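Local structure of ATP phosphoribosyltransferase regulatory subunit (Bacillus halodurans, 3OD1) at the interface of chains A and B. The protein is the HisZ regulatory subunit of ATP phosphoribosyltransferase, resembles histidyl-tRNA synthetase, and is probably required with HisG for the first step of histidine biosynthesis. Coordinates in Å, arbitrary orientation; residue numbers count along the deposited sequence, not the author numbering. Chains: chain A/B, ATP phosphoribosyltransferase regulatory subunit.

Contacts 1 and 2 are neighbours at the A/B interface, the centres of their C-alpha atoms about 14 Å apart. Chain A joins them twice: strand 104-113 sends A:Leu106 to contact 1 and A:Arg105 to contact 2, and the turn at A:Trp41 and A:Gly42 runs into A:Asp44. Chain B uses distant parts of its sequence, the start of helix 21-40 in contact 1 and strand 365-369 near the C-terminus with helix 376-381 in contact 2. The largely apolar contact 1 and the polar contact 2 recur with the chains exchanged, as expected of a two-fold, class II synthetase-like dimer.

Contact 1: the interface of chains A and B. Residues chain A 44-46, 92, 97, 100, 106; chain B 19-21, 24.
B:Tyr24 and A:Met45 meet through different first torsions: the tyrosine ring swings anti to its own backbone N (chi1 -177°), whereas the selenomethionine CG lies beside its backbone N and anti to the carbonyl carbon (chi1 -60°). The two side chains cross obliquely, and A:Met45 CB comes down over one face of the ring, 3.8 Å from the centroid of B:Tyr24 in a CH-pi contact. It sits toward the rim, with B:Tyr24 CE2 3.4 Å from A:Met45 CB. Beyond CB the selenomethionine bends at chi2 and chi3, which folds its tip back toward the phenol end of the ring; the modelled approach of the terminal methyl to the hydroxyl is doubtfully short. The carbonyl of A:Met45 also packs on the tyrosine, its O 3.6 Å from B:Tyr24 CG.

A:Ile46 continues the surface. Its CG2 branch lies against the carbonyl oxygen of B:Thr19 and the proline ring, with A:Ile46 CG2 3.8 Å from B:Pro21 CG. B:Pro21 opens helix 21-40, and A:Asp44 CB leans on its CB on another flank; the poorly ordered A:Arg100 is placed tip to tip with this ring. B:Leu20 reaches in with one branch, its CD2 3.7 Å from A:Leu97 CD1 and equally near A:Leu92 CD2. This one methyl packs against both leucines, the side chain sliding past A:Leu97 in the opposite direction and crossing A:Leu92 at a slant.

Helix 21-40, here from chain B, and strand 44-45, here from chain A, are motif 1 elements of the class II synthetase fold, through which these enzymes typically dimerise. Direct polar bonds between the chains are absent from this patch, and shape and apolar contact carry it. Water supplies the polar link: one molecule bridges the two backbone carbonyls, lying 2.7 Å from A:Met45 O and 2.7 Å from B:Pro21 O.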
ATOM      1  N   ASP A  44       0.938  13.848   9.089  1.00 31.07           N
ATOM      2  CA  ASP A  44       1.495  12.527   9.379  1.00 33.01           C
ATOM      3  C   ASP A  44       0.678  11.447   8.673  1.00 27.98           C
ATOM      4  O   ASP A  44      -0.539  11.357   8.853  1.00 26.68           O
ATOM      5  CB  ASP A  44       1.411  12.239  10.874  1.00 29.81           C
ATOM      6  CG  ASP A  44       2.344  13.093  11.694  1.00 38.62           C
ATOM      7  OD1 ASP A  44       3.446  13.430  11.209  1.00 36.52           O
ATOM      8  OD2 ASP A  44       1.966  13.394  12.844  1.00 38.17           O
HETATM    9  N   MSE A  45       1.352  10.595   7.916  1.00 28.09           N
HETATM   10  CA  MSE A  45       0.704   9.471   7.254  1.00 28.50           C
HETATM   11  C   MSE A  45       0.230   8.429   8.266  1.00 31.00           C
HETATM   12  O   MSE A  45       0.933   8.145   9.239  1.00 29.37           O
HETATM   13  CB  MSE A  45       1.723   8.819   6.326  1.00 32.54           C
HETATM   14  CG  MSE A  45       2.235   9.777   5.271  1.00 42.37           C
HETATM   15 SE   MSE A  45       1.066   9.652   3.715  0.70 55.82          SE
HETATM   16  CE  MSE A  45       1.363   7.765   3.399  1.00 23.34           C
ATOM     17  N   ILE A  46      -0.945   7.852   8.026  1.00 29.95           N
ATOM     18  CA  ILE A  46      -1.406   6.675   8.764  1.00 25.49           C
ATOM     19  C   ILE A  46      -1.866   5.592   7.797  1.00 28.06           C
ATOM     20  O   ILE A  46      -1.835   5.789   6.575  1.00 27.97           O
ATOM     21  CB  ILE A  46      -2.540   6.999   9.786  1.00 25.73           C
ATOM     22  CG1 ILE A  46      -3.634   7.856   9.135  1.00 29.71           C
ATOM     23  CG2 ILE A  46      -1.979   7.728  11.003  1.00 31.64           C
ATOM     24  CD1 ILE A  46      -4.425   7.127   8.051  1.00 27.63           C
ATOM     25  N   LEU A  92     -10.534   6.009  13.468  1.00 32.23           N
ATOM     26  CA  LEU A  92      -9.201   5.950  14.071  1.00 33.80           C
ATOM     27  C   LEU A  92      -9.019   7.095  15.076  1.00 40.21           C
ATOM     28  O   LEU A  92      -8.573   6.883  16.203  1.00 40.56           O
ATOM     29  CB  LEU A  92      -8.136   5.993  12.969  1.00 35.30           C
ATOM     30  CG  LEU A  92      -6.658   5.716  13.288  1.00 35.17           C
ATOM     31  CD1 LEU A  92      -5.862   5.464  12.002  1.00 37.22           C
ATOM     32  CD2 LEU A  92      -6.032   6.839  14.075  1.00 42.92           C
ATOM     33  N   LEU A  97      -6.831   8.268  19.123  1.00 65.45           N
ATOM     34  CA  LEU A  97      -6.159   9.548  18.975  1.00 68.49           C
ATOM     35  C   LEU A  97      -6.888  10.642  19.746  1.00 76.11           C
ATOM     36  O   LEU A  97      -6.633  11.834  19.551  1.00 76.50           O
ATOM     37  CB  LEU A  97      -6.040   9.913  17.494  1.00 60.20           C
ATOM     38  CG  LEU A  97      -4.709   9.685  16.776  1.00 56.36           C
ATOM     39  CD1 LEU A  97      -4.134   8.306  17.047  1.00 57.55           C
ATOM     40  CD2 LEU A  97      -4.866   9.921  15.276  1.00 56.50           C
ATOM     41  N   ARG A 100      -4.685  12.658  21.766  1.00 96.99           N
ATOM     42  CA  ARG A 100      -4.030  13.668  20.942  1.00 96.25           C
ATOM     43  C   ARG A 100      -5.004  14.811  20.675  1.00 91.32           C
ATOM     44  O   ARG A 100      -6.027  14.622  20.013  1.00 90.11           O
ATOM     45  CB  ARG A 100      -3.556  13.066  19.615  1.00 95.13           C
ATOM     46  CG  ARG A 100      -3.098  11.633  19.725  1.00 96.62           C
ATOM     47  CD  ARG A 100      -1.863  11.380  18.885  1.00 99.57           C
ATOM     48  NE  ARG A 100      -1.427   9.988  18.976  1.00100.95           N
ATOM     49  CZ  ARG A 100      -0.332   9.509  18.396  1.00 94.79           C
ATOM     50  NH1 ARG A 100       0.443  10.315  17.685  1.00 92.15           N
ATOM     51  NH2 ARG A 100      -0.015   8.228  18.528  1.00 90.76           N
ATOM     52  N   LEU A 106      -3.642  14.580   9.299  1.00 28.77           N
ATOM     53  CA  LEU A 106      -3.362  13.195   8.931  1.00 28.00           C
ATOM     54  C   LEU A 106      -3.395  13.031   7.414  1.00 27.08           C
ATOM     55  O   LEU A 106      -4.117  13.751   6.721  1.00 26.37           O
ATOM     56  CB  LEU A 106      -4.368  12.260   9.607  1.00 27.33           C
ATOM     57  CG  LEU A 106      -4.264  12.279  11.146  1.00 28.09           C
ATOM     58  CD1 LEU A 106      -5.469  11.593  11.754  1.00 29.70           C
ATOM     59  CD2 LEU A 106      -2.942  11.609  11.650  1.00 22.56           C
TER
ATOM     60  N   THR B  19      -2.867   1.602  11.793  1.00 33.21           N
ATOM     61  CA  THR B  19      -1.441   1.929  11.899  1.00 34.87           C
ATOM     62  C   THR B  19      -1.284   3.396  12.280  1.00 33.24           C
ATOM     63  O   THR B  19      -1.490   4.291  11.456  1.00 36.28           O
ATOM     64  CB  THR B  19      -0.674   1.665  10.577  1.00 37.21           C
ATOM     65  OG1 THR B  19      -0.917   0.327  10.125  1.00 31.04           O
ATOM     66  CG2 THR B  19       0.834   1.868  10.760  1.00 31.26           C
ATOM     67  N   LEU B  20      -0.929   3.643  13.535  1.00 29.17           N
ATOM     68  CA  LEU B  20      -0.752   4.994  14.034  1.00 27.74           C
ATOM     69  C   LEU B  20       0.503   5.667  13.459  1.00 27.32           C
ATOM     70  O   LEU B  20       1.401   4.981  12.949  1.00 31.22           O
ATOM     71  CB  LEU B  20      -0.740   4.979  15.563  1.00 44.27           C
ATOM     72  CG  LEU B  20      -1.984   4.308  16.156  1.00 50.93           C
ATOM     73  CD1 LEU B  20      -1.908   4.261  17.678  1.00 50.61           C
ATOM     74  CD2 LEU B  20      -3.256   5.017  15.700  1.00 49.34           C
ATOM     75  N   PRO B  21       0.582   7.003  13.566  1.00 33.48           N
ATOM     76  CA  PRO B  21       1.604   7.817  12.895  1.00 32.24           C
ATOM     77  C   PRO B  21       3.044   7.410  13.194  1.00 33.73           C
ATOM     78  O   PRO B  21       3.839   7.341  12.266  1.00 31.51           O
ATOM     79  CB  PRO B  21       1.347   9.212  13.443  1.00 33.70           C
ATOM     80  CG  PRO B  21      -0.074   9.185  13.895  1.00 36.86           C
ATOM     81  CD  PRO B  21      -0.284   7.829  14.426  1.00 33.17           C
ATOM     82  N   TYR B  24       3.848   4.016  11.771  1.00 28.53           N
ATOM     83  CA  TYR B  24       3.890   4.152  10.320  1.00 28.57           C
ATOM     84  C   TYR B  24       5.249   4.656   9.847  1.00 25.79           C
ATOM     85  O   TYR B  24       5.815   4.100   8.908  1.00 30.17           O
ATOM     86  CB  TYR B  24       2.803   5.110   9.804  1.00 27.91           C
ATOM     87  CG  TYR B  24       2.816   5.186   8.294  1.00 36.99           C
ATOM     88  CD1 TYR B  24       1.969   4.394   7.535  1.00 41.41           C
ATOM     89  CD2 TYR B  24       3.715   6.010   7.631  1.00 33.85           C
ATOM     90  CE1 TYR B  24       1.993   4.446   6.160  1.00 41.35           C
ATOM     91  CE2 TYR B  24       3.747   6.066   6.248  1.00 35.11           C
ATOM     92  CZ  TYR B  24       2.886   5.282   5.523  1.00 38.45           C
ATOM     93  OH  TYR B  24       2.911   5.326   4.148  1.00 46.98           O
TER
HETATM   94  O   HOH W   1       3.292   8.988  10.207  1.00 33.81           O

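Contact 2: the interface of chains A and B. Residues chain A 41-42, 103, 105, 136, 144; chain B 366-368, 379.
The side-chain carbonyl oxygen of B:Gln368 is gripped end-on by both terminal nitrogens of A:Arg105. NH1 of A:Arg105 comes to OE1 of B:Gln368 at 2.9 Å, nearly along the C=O axis (167°). NH2 of A:Arg105 bonds the same B:Gln368 OE1 at 3.1 Å from above the carbonyl plane. The oxygen stays in the guanidinium plane, although guanidinium and amide are turned 75° apart. At the other end of the amide, B:Gln368 NE2 donates to A:Asp136 OD2 at 2.8 Å, meeting the carboxylate from above its plane. With both ends occupied and A:Pro103 CG 3.8 Å from B:Gln368 CD, the amide is probably held against flipping, since a turn would swap donor and acceptor between A:Arg105 and A:Asp136.

A:Glu144 holds the arginine along its NE/NH2 edge, in the guanidinium plane: the two nitrogens make a side-on pair to its carboxylate oxygens, each on its syn lone pair, with A:Arg105 NE 2.8 Å from A:Glu144 OE2 and a same-chain salt bridge from NH2 to OE1. B:Val366 CG1 rests on one guanidinium face, offset toward the rim. Water 2 joins A:Glu144 OE1 to the carbonyl of the neighbouring strand residue, 2.7 Å from B:Leu367 O, while water 3 links A:Trp41 O to B:Leu367 N.

An alanine at A:Arg105 would probably leave the B:Gln368 carbonyl and the A:Glu144 carboxylate without their mates and open a gap above B:Val366.

In the fold, strand 365-369 of the C-terminal HisZ domain of chain B lies against the synthetase-like core of chain A, where A:Arg105 lies near the start of strand 104-113 of motif 2 and A:Glu144 belongs to helix 139-155.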
ATOM      1  N   TRP A  41       3.940  20.137   4.930  1.00 29.73           N
ATOM      2  CA  TRP A  41       2.865  20.927   5.546  1.00 31.52           C
ATOM      3  C   TRP A  41       2.439  20.360   6.902  1.00 31.83           C
ATOM      4  O   TRP A  41       1.424  20.775   7.472  1.00 27.47           O
ATOM      5  CB  TRP A  41       1.642  21.041   4.635  1.00 23.15           C
ATOM      6  CG  TRP A  41       1.896  21.811   3.362  1.00 28.46           C
ATOM      7  CD1 TRP A  41       2.929  21.626   2.483  1.00 28.99           C
ATOM      8  CD2 TRP A  41       1.093  22.865   2.820  1.00 27.53           C
ATOM      9  NE1 TRP A  41       2.821  22.498   1.435  1.00 32.33           N
ATOM     10  CE2 TRP A  41       1.697  23.267   1.612  1.00 30.06           C
ATOM     11  CE3 TRP A  41      -0.087  23.496   3.230  1.00 25.73           C
ATOM     12  CZ2 TRP A  41       1.173  24.280   0.817  1.00 25.95           C
ATOM     13  CZ3 TRP A  41      -0.609  24.506   2.432  1.00 27.82           C
ATOM     14  CH2 TRP A  41       0.027  24.895   1.249  1.00 26.40           C
ATOM     15  N   GLY A  42       3.193  19.398   7.405  1.00 29.50           N
ATOM     16  CA  GLY A  42       3.012  18.949   8.773  1.00 28.81           C
ATOM     17  C   GLY A  42       2.014  17.827   8.964  1.00 26.25           C
ATOM     18  O   GLY A  42       1.587  17.566  10.091  1.00 28.33           O
ATOM     19  N   PRO A 103      -5.499  20.844  16.575  1.00 37.68           N
ATOM     20  CA  PRO A 103      -5.882  20.219  15.294  1.00 33.34           C
ATOM     21  C   PRO A 103      -4.968  19.064  14.884  1.00 31.59           C
ATOM     22  O   PRO A 103      -3.765  19.119  15.123  1.00 31.23           O
ATOM     23  CB  PRO A 103      -5.776  21.373  14.280  1.00 31.19           C
ATOM     24  CG  PRO A 103      -5.790  22.614  15.101  1.00 36.77           C
ATOM     25  CD  PRO A 103      -5.081  22.243  16.379  1.00 40.76           C
ATOM     26  N   ARG A 105      -3.472  16.693  11.782  1.00 29.79           N
ATOM     27  CA  ARG A 105      -3.215  16.704  10.348  1.00 25.22           C
ATOM     28  C   ARG A 105      -2.746  15.315   9.950  1.00 29.94           C
ATOM     29  O   ARG A 105      -1.607  14.907  10.258  1.00 26.76           O
ATOM     30  CB  ARG A 105      -2.178  17.777   9.984  1.00 24.09           C
ATOM     31  CG  ARG A 105      -2.770  19.212   9.922  1.00 29.81           C
ATOM     32  CD  ARG A 105      -1.659  20.281   9.848  1.00 26.11           C
ATOM     33  NE  ARG A 105      -2.220  21.605   9.600  1.00 28.63           N
ATOM     34  CZ  ARG A 105      -2.754  22.380  10.535  1.00 27.70           C
ATOM     35  NH1 ARG A 105      -2.792  21.973  11.807  1.00 26.79           N
ATOM     36  NH2 ARG A 105      -3.229  23.570  10.203  1.00 28.50           N
ATOM     37  N   ASP A 136     -10.246  22.141  13.249  1.00 31.91           N
ATOM     38  CA  ASP A 136      -9.972  23.550  12.926  1.00 33.12           C
ATOM     39  C   ASP A 136     -11.075  24.065  12.010  1.00 32.19           C
ATOM     40  O   ASP A 136     -11.130  23.715  10.838  1.00 30.67           O
ATOM     41  CB  ASP A 136      -8.599  23.695  12.253  1.00 32.65           C
ATOM     42  CG  ASP A 136      -8.267  25.143  11.881  1.00 35.43           C
ATOM     43  OD1 ASP A 136      -9.185  25.992  11.842  1.00 36.79           O
ATOM     44  OD2 ASP A 136      -7.082  25.434  11.615  1.00 33.60           O
ATOM     45  N   GLU A 144      -5.999  26.091   3.548  1.00 22.70           N
ATOM     46  CA  GLU A 144      -4.815  25.284   3.656  1.00 23.85           C
ATOM     47  C   GLU A 144      -4.977  23.982   2.863  1.00 29.71           C
ATOM     48  O   GLU A 144      -4.100  23.646   2.089  1.00 26.42           O
ATOM     49  CB  GLU A 144      -4.481  24.984   5.109  1.00 22.36           C
ATOM     50  CG  GLU A 144      -3.398  23.906   5.243  1.00 24.77           C
ATOM     51  CD  GLU A 144      -3.143  23.527   6.688  1.00 35.41           C
ATOM     52  OE1 GLU A 144      -3.512  24.316   7.587  1.00 41.91           O
ATOM     53  OE2 GLU A 144      -2.606  22.427   6.935  1.00 29.85           O
TER
ATOM     54  N   VAL B 366       3.896  23.188  10.358  1.00 36.09           N
ATOM     55  CA  VAL B 366       2.463  23.325  10.529  1.00 35.43           C
ATOM     56  C   VAL B 366       2.159  24.824  10.624  1.00 35.93           C
ATOM     57  O   VAL B 366       2.658  25.508  11.514  1.00 32.12           O
ATOM     58  CB  VAL B 366       1.961  22.605  11.795  1.00 35.46           C
ATOM     59  CG1 VAL B 366       0.509  22.978  12.089  1.00 30.78           C
ATOM     60  CG2 VAL B 366       2.093  21.095  11.644  1.00 32.41           C
ATOM     61  N   LEU B 367       1.375  25.332   9.675  1.00 30.91           N
ATOM     62  CA  LEU B 367       0.987  26.743   9.652  1.00 32.66           C
ATOM     63  C   LEU B 367      -0.435  26.814  10.198  1.00 30.29           C
ATOM     64  O   LEU B 367      -1.362  26.290   9.588  1.00 31.92           O
ATOM     65  CB  LEU B 367       1.047  27.267   8.220  1.00 37.80           C
ATOM     66  CG  LEU B 367       0.696  28.730   7.945  1.00 45.63           C
ATOM     67  CD1 LEU B 367       1.577  29.689   8.724  1.00 38.93           C
ATOM     68  CD2 LEU B 367       0.810  28.976   6.449  1.00 47.36           C
ATOM     69  N   GLN B 368      -0.582  27.397  11.382  1.00 31.40           N
ATOM     70  CA  GLN B 368      -1.812  27.267  12.148  1.00 30.92           C
ATOM     71  C   GLN B 368      -2.405  28.619  12.573  1.00 34.72           C
ATOM     72  O   GLN B 368      -1.779  29.399  13.315  1.00 28.71           O
ATOM     73  CB  GLN B 368      -1.572  26.402  13.386  1.00 33.27           C
ATOM     74  CG  GLN B 368      -2.791  26.276  14.267  1.00 31.40           C
ATOM     75  CD  GLN B 368      -3.904  25.497  13.590  1.00 36.38           C
ATOM     76  OE1 GLN B 368      -3.711  24.361  13.163  1.00 39.01           O
ATOM     77  NE2 GLN B 368      -5.073  26.107  13.485  1.00 34.03           N
HETATM   78  N   MSE B 379      -0.829  22.543  22.218  1.00 46.45           N
HETATM   79  CA  MSE B 379      -0.267  22.459  20.877  1.00 48.12           C
HETATM   80  C   MSE B 379       1.187  22.944  20.841  1.00 51.05           C
HETATM   81  O   MSE B 379       2.089  22.222  20.394  1.00 51.07           O
HETATM   82  CB  MSE B 379      -1.107  23.226  19.861  1.00 43.32           C
HETATM   83  CG  MSE B 379      -0.795  22.805  18.438  1.00 38.85           C
HETATM   84 SE   MSE B 379      -1.592  23.994  17.157  0.59 46.08          SE
HETATM   85  CE  MSE B 379      -1.008  23.102  15.512  1.00 38.45           C
TER
HETATM   86  O   HOH W   2      -3.585  26.802   8.180  1.00 29.70           O
HETATM   87  O   HOH W   3       0.207  23.406   7.713  1.00 30.71           O